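Local structure of flagellar hook-associated protein (Burkholderia pseudomallei, 4UT1) at residues V344-V358 against L410-V424. The protein probably serves as a structural protein of the junction between the flagellar hook and filament. Numbering follows the deposited sequence.
With EDO (1,2-ethanediol), chain L.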
# COMPACT_ATOMS: atom_id res chain seq x y z
N VAL A 344 -6.02 7.31 -9.12
CA VAL A 344 -5.25 8.39 -9.73
C VAL A 344 -6.12 9.64 -9.90
O VAL A 344 -7.23 9.57 -10.43
CB VAL A 344 -4.68 7.98 -11.10
CG1 VAL A 344 -3.81 9.11 -11.67
CG2 VAL A 344 -3.88 6.69 -10.99
N TYR A 345 -5.63 10.76 -9.39
CA TYR A 345 -6.29 12.05 -9.57
C TYR A 345 -5.41 13.00 -10.36
O TYR A 345 -4.26 13.22 -9.98
CB TYR A 345 -6.62 12.71 -8.23
CG TYR A 345 -7.51 11.91 -7.33
CD1 TYR A 345 -8.85 11.73 -7.62
CD2 TYR A 345 -7.00 11.32 -6.17
CE1 TYR A 345 -9.66 11.00 -6.80
CE2 TYR A 345 -7.81 10.58 -5.34
CZ TYR A 345 -9.14 10.43 -5.66
OH TYR A 345 -9.96 9.70 -4.84
N ALA A 346 -5.95 13.60 -11.42
CA ALA A 346 -5.26 14.72 -12.05
C ALA A 346 -5.39 15.93 -11.13
O ALA A 346 -6.49 16.24 -10.67
CB ALA A 346 -5.83 15.00 -13.43
N ASN A 347 -4.27 16.56 -10.79
CA ASN A 347 -4.29 17.69 -9.88
C ASN A 347 -5.16 18.79 -10.49
O ASN A 347 -5.15 18.99 -11.70
CB ASN A 347 -2.87 18.19 -9.61
CG ASN A 347 -2.81 19.27 -8.53
OD1 ASN A 347 -3.27 20.39 -8.75
ND2 ASN A 347 -2.23 18.94 -7.39
N GLN A 348 -5.92 19.49 -9.65
CA GLN A 348 -6.86 20.48 -10.15
C GLN A 348 -6.13 21.67 -10.79
O GLN A 348 -6.73 22.44 -11.53
CB GLN A 348 -7.78 20.97 -9.03
CG GLN A 348 -8.84 19.95 -8.62
CD GLN A 348 -9.83 19.64 -9.74
OE1 GLN A 348 -9.45 19.11 -10.79
NE2 GLN A 348 -11.10 19.97 -9.51
N ASN A 349 -4.85 21.83 -10.48
CA ASN A 349 -4.06 22.91 -11.05
C ASN A 349 -3.57 22.60 -12.47
O ASN A 349 -3.04 23.48 -13.14
CB ASN A 349 -2.85 23.23 -10.16
CG ASN A 349 -3.24 23.88 -8.83
OD1 ASN A 349 -3.55 25.08 -8.76
ND2 ASN A 349 -3.21 23.09 -7.76
N ASN A 350 -3.76 21.37 -12.93
CA ASN A 350 -3.28 20.97 -14.26
C ASN A 350 -3.82 21.84 -15.39
O ASN A 350 -4.97 22.30 -15.33
CB ASN A 350 -3.64 19.51 -14.55
CG ASN A 350 -2.72 18.55 -13.86
OD1 ASN A 350 -1.94 18.94 -13.00
ND2 ASN A 350 -2.79 17.27 -14.23
N THR A 351 -2.99 22.09 -16.39
CA THR A 351 -3.38 22.87 -17.56
C THR A 351 -3.44 21.97 -18.80
O THR A 351 -4.20 22.24 -19.74
CB THR A 351 -2.42 24.06 -17.80
OG1 THR A 351 -1.11 23.57 -18.11
CG2 THR A 351 -2.34 24.95 -16.56
N GLY A 352 -2.67 20.89 -18.80
CA GLY A 352 -2.75 19.90 -19.86
C GLY A 352 -3.95 18.99 -19.64
O GLY A 352 -4.64 19.09 -18.63
N SER A 353 -4.18 18.08 -20.59
CA SER A 353 -5.37 17.23 -20.52
C SER A 353 -5.04 15.75 -20.41
O SER A 353 -5.93 14.91 -20.55
CB SER A 353 -6.24 17.47 -21.75
OG SER A 353 -5.51 17.17 -22.92
N ALA A 354 -3.77 15.42 -20.18
CA ALA A 354 -3.36 14.02 -20.14
C ALA A 354 -4.05 13.28 -19.00
O ALA A 354 -4.44 13.89 -18.00
CB ALA A 354 -1.85 13.91 -20.02
N THR A 355 -4.19 11.97 -19.17
CA THR A 355 -4.73 11.07 -18.16
C THR A 355 -3.69 10.02 -17.79
O THR A 355 -2.90 9.59 -18.63
CB THR A 355 -6.01 10.35 -18.66
OG1 THR A 355 -5.72 9.63 -19.86
CG2 THR A 355 -7.12 11.33 -18.93
N LEU A 356 -3.68 9.61 -16.53
CA LEU A 356 -2.69 8.66 -16.06
C LEU A 356 -3.35 7.40 -15.52
O LEU A 356 -4.35 7.47 -14.82
CB LEU A 356 -1.81 9.29 -14.99
CG LEU A 356 -0.78 8.41 -14.29
CD1 LEU A 356 0.35 7.98 -15.25
CD2 LEU A 356 -0.22 9.15 -13.09
N SER A 357 -2.79 6.25 -15.87
CA SER A 357 -3.20 4.99 -15.27
C SER A 357 -1.95 4.33 -14.71
O SER A 357 -0.85 4.53 -15.23
CB SER A 357 -3.90 4.10 -16.29
OG SER A 357 -3.05 3.79 -17.38
N VAL A 358 -2.11 3.55 -13.64
CA VAL A 358 -0.97 3.00 -12.92
C VAL A 358 -1.21 1.53 -12.59
O VAL A 358 -2.33 1.14 -12.27
CB VAL A 358 -0.70 3.78 -11.61
CG1 VAL A 358 0.50 3.23 -10.88
CG2 VAL A 358 -0.52 5.28 -11.90
N LEU A 410 3.69 3.36 -15.02
CA LEU A 410 2.91 4.58 -15.18
C LEU A 410 2.68 4.86 -16.66
O LEU A 410 3.64 4.97 -17.44
CB LEU A 410 3.60 5.76 -14.50
CG LEU A 410 3.84 5.60 -13.00
CD1 LEU A 410 5.32 5.65 -12.66
CD2 LEU A 410 3.07 6.66 -12.22
N SER A 411 1.41 4.95 -17.05
CA SER A 411 1.06 5.15 -18.44
C SER A 411 0.17 6.37 -18.65
O SER A 411 -0.89 6.49 -18.05
CB SER A 411 0.39 3.90 -18.99
OG SER A 411 1.34 2.86 -19.01
N LEU A 412 0.63 7.28 -19.51
CA LEU A 412 -0.10 8.51 -19.80
C LEU A 412 -0.68 8.49 -21.20
O LEU A 412 -0.09 7.91 -22.11
CB LEU A 412 0.82 9.71 -19.62
CG LEU A 412 1.30 9.93 -18.19
CD1 LEU A 412 2.81 10.08 -18.15
CD2 LEU A 412 0.62 11.15 -17.57
N SER A 413 -1.83 9.13 -21.39
CA SER A 413 -2.47 9.16 -22.70
C SER A 413 -1.77 10.13 -23.65
O SER A 413 -1.92 10.06 -24.86
CB SER A 413 -3.94 9.54 -22.55
OG SER A 413 -4.06 10.85 -22.06
N SER A 414 -1.00 11.05 -23.07
CA SER A 414 -0.17 11.98 -23.81
C SER A 414 0.79 12.63 -22.83
O SER A 414 0.71 12.40 -21.62
CB SER A 414 -1.01 13.03 -24.54
OG SER A 414 -1.81 13.78 -23.65
N THR A 415 1.71 13.44 -23.35
CA THR A 415 2.62 14.21 -22.52
C THR A 415 1.86 15.38 -21.88
O THR A 415 1.17 16.13 -22.58
CB THR A 415 3.82 14.73 -23.34
OG1 THR A 415 4.42 13.64 -24.04
CG2 THR A 415 4.86 15.40 -22.45
N PRO A 416 1.97 15.52 -20.55
CA PRO A 416 1.25 16.59 -19.84
C PRO A 416 1.89 17.94 -20.10
O PRO A 416 2.91 18.00 -20.78
CB PRO A 416 1.38 16.18 -18.36
CG PRO A 416 1.85 14.77 -18.36
CD PRO A 416 2.68 14.64 -19.61
N ASN A 417 1.31 19.02 -19.59
CA ASN A 417 2.02 20.30 -19.63
C ASN A 417 3.00 20.40 -18.47
O ASN A 417 2.80 19.75 -17.45
CB ASN A 417 1.04 21.48 -19.58
CG ASN A 417 0.33 21.69 -20.90
OD1 ASN A 417 0.74 21.15 -21.93
ND2 ASN A 417 -0.73 22.51 -20.88
N ALA A 418 4.04 21.20 -18.63
CA ALA A 418 4.91 21.53 -17.50
C ALA A 418 4.06 22.08 -16.37
O ALA A 418 3.20 22.93 -16.60
CB ALA A 418 5.97 22.55 -17.89
N GLY A 419 4.30 21.61 -15.15
CA GLY A 419 3.51 22.04 -14.01
C GLY A 419 2.38 21.07 -13.68
O GLY A 419 1.76 21.18 -12.62
N ASP A 420 2.10 20.13 -14.58
CA ASP A 420 1.02 19.18 -14.34
C ASP A 420 1.44 18.13 -13.30
O ASP A 420 2.61 17.73 -13.22
CB ASP A 420 0.59 18.50 -15.64
CG ASP A 420 -0.28 19.39 -16.51
OD1 ASP A 420 -0.60 20.53 -16.10
OD2 ASP A 420 -0.66 18.93 -17.61
N SER A 421 0.48 17.67 -12.52
CA SER A 421 0.75 16.68 -11.48
C SER A 421 -0.41 15.69 -11.39
O SER A 421 -1.55 16.06 -11.67
CB SER A 421 0.96 17.37 -10.13
OG SER A 421 1.28 16.43 -9.11
N PHE A 422 -0.10 14.45 -11.01
CA PHE A 422 -1.11 13.42 -10.76
C PHE A 422 -0.90 12.75 -9.40
O PHE A 422 0.20 12.31 -9.08
CB PHE A 422 -1.09 12.35 -11.87
CG PHE A 422 -1.34 12.91 -13.24
CD1 PHE A 422 -0.31 13.49 -13.96
CD2 PHE A 422 -2.61 12.86 -13.79
CE1 PHE A 422 -0.55 14.02 -15.22
CE2 PHE A 422 -2.85 13.39 -15.04
CZ PHE A 422 -1.81 13.96 -15.76
N THR A 423 -1.96 12.68 -8.60
CA THR A 423 -1.86 11.96 -7.35
C THR A 423 -2.02 10.48 -7.63
O THR A 423 -2.93 10.06 -8.33
CB THR A 423 -2.91 12.41 -6.34
OG1 THR A 423 -2.78 13.81 -6.15
CG2 THR A 423 -2.70 11.68 -5.00
N VAL A 424 -1.10 9.70 -7.09
CA VAL A 424 -1.12 8.27 -7.33
C VAL A 424 -1.21 7.56 -6.01
O VAL A 424 -0.30 7.66 -5.18
CB VAL A 424 0.12 7.81 -8.09
CG1 VAL A 424 0.10 6.28 -8.25
CG2 VAL A 424 0.19 8.50 -9.44
C1 EDO L . -9.46 7.96 -8.90
O1 EDO L . -8.99 6.77 -9.57
C2 EDO L . -10.96 7.90 -8.63
O2 EDO L . -11.72 8.02 -9.84
O HOH W 1 -1.08 16.01 -7.65
O HOH W 2 -0.59 21.00 -11.33
O HOH W 3 0.42 23.04 -16.07
O HOH W 4 -2.14 16.92 -18.23
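Two antiparallel strand pairs from facing sheets of a small beta sandwich, 344-346 with 421-424 and 356-358 with 410-412, close over a shared core in which Leu356 meets Phe422. CB of Leu356 makes a CH-pi contact over one face of the ring, 4.2 Å from its centroid, while ND2 of Asn350 lies over the opposite face and Ala354 O meets the edge in plane. With CG anti to the backbone N (chi1 175°), Leu356 sends CD2 to within 3.5 Å of Phe422 CB and onward to Val424, and CD1 against Leu412. Val358 and Val424 meet tip to tip.

The two connections between the sheets, 347-355 and 413-420, are tied together by polar side chains and by the start of strand 421-425. Asn350 OD1 accepts from Ser421 N at 2.8 Å, and its ND2 returns a bond to Ser421 O, which also takes Asn347 N at 2.9 Å from the other face of its carbonyl plane. Buried Asp420 receives Thr351 N on OD1 at 2.9 Å, on the syn side, and Asn417 N on OD2. Asn417 ND2 reaches Thr351 OG1 at 3.0 Å.

Strand 421-425 lies between edge strand 343-346 and strand 371-375, whose Leu373 touches Leu356, and strand 408-412 pairs with 402-405, so the contact joins both sheets of this D2-like domain.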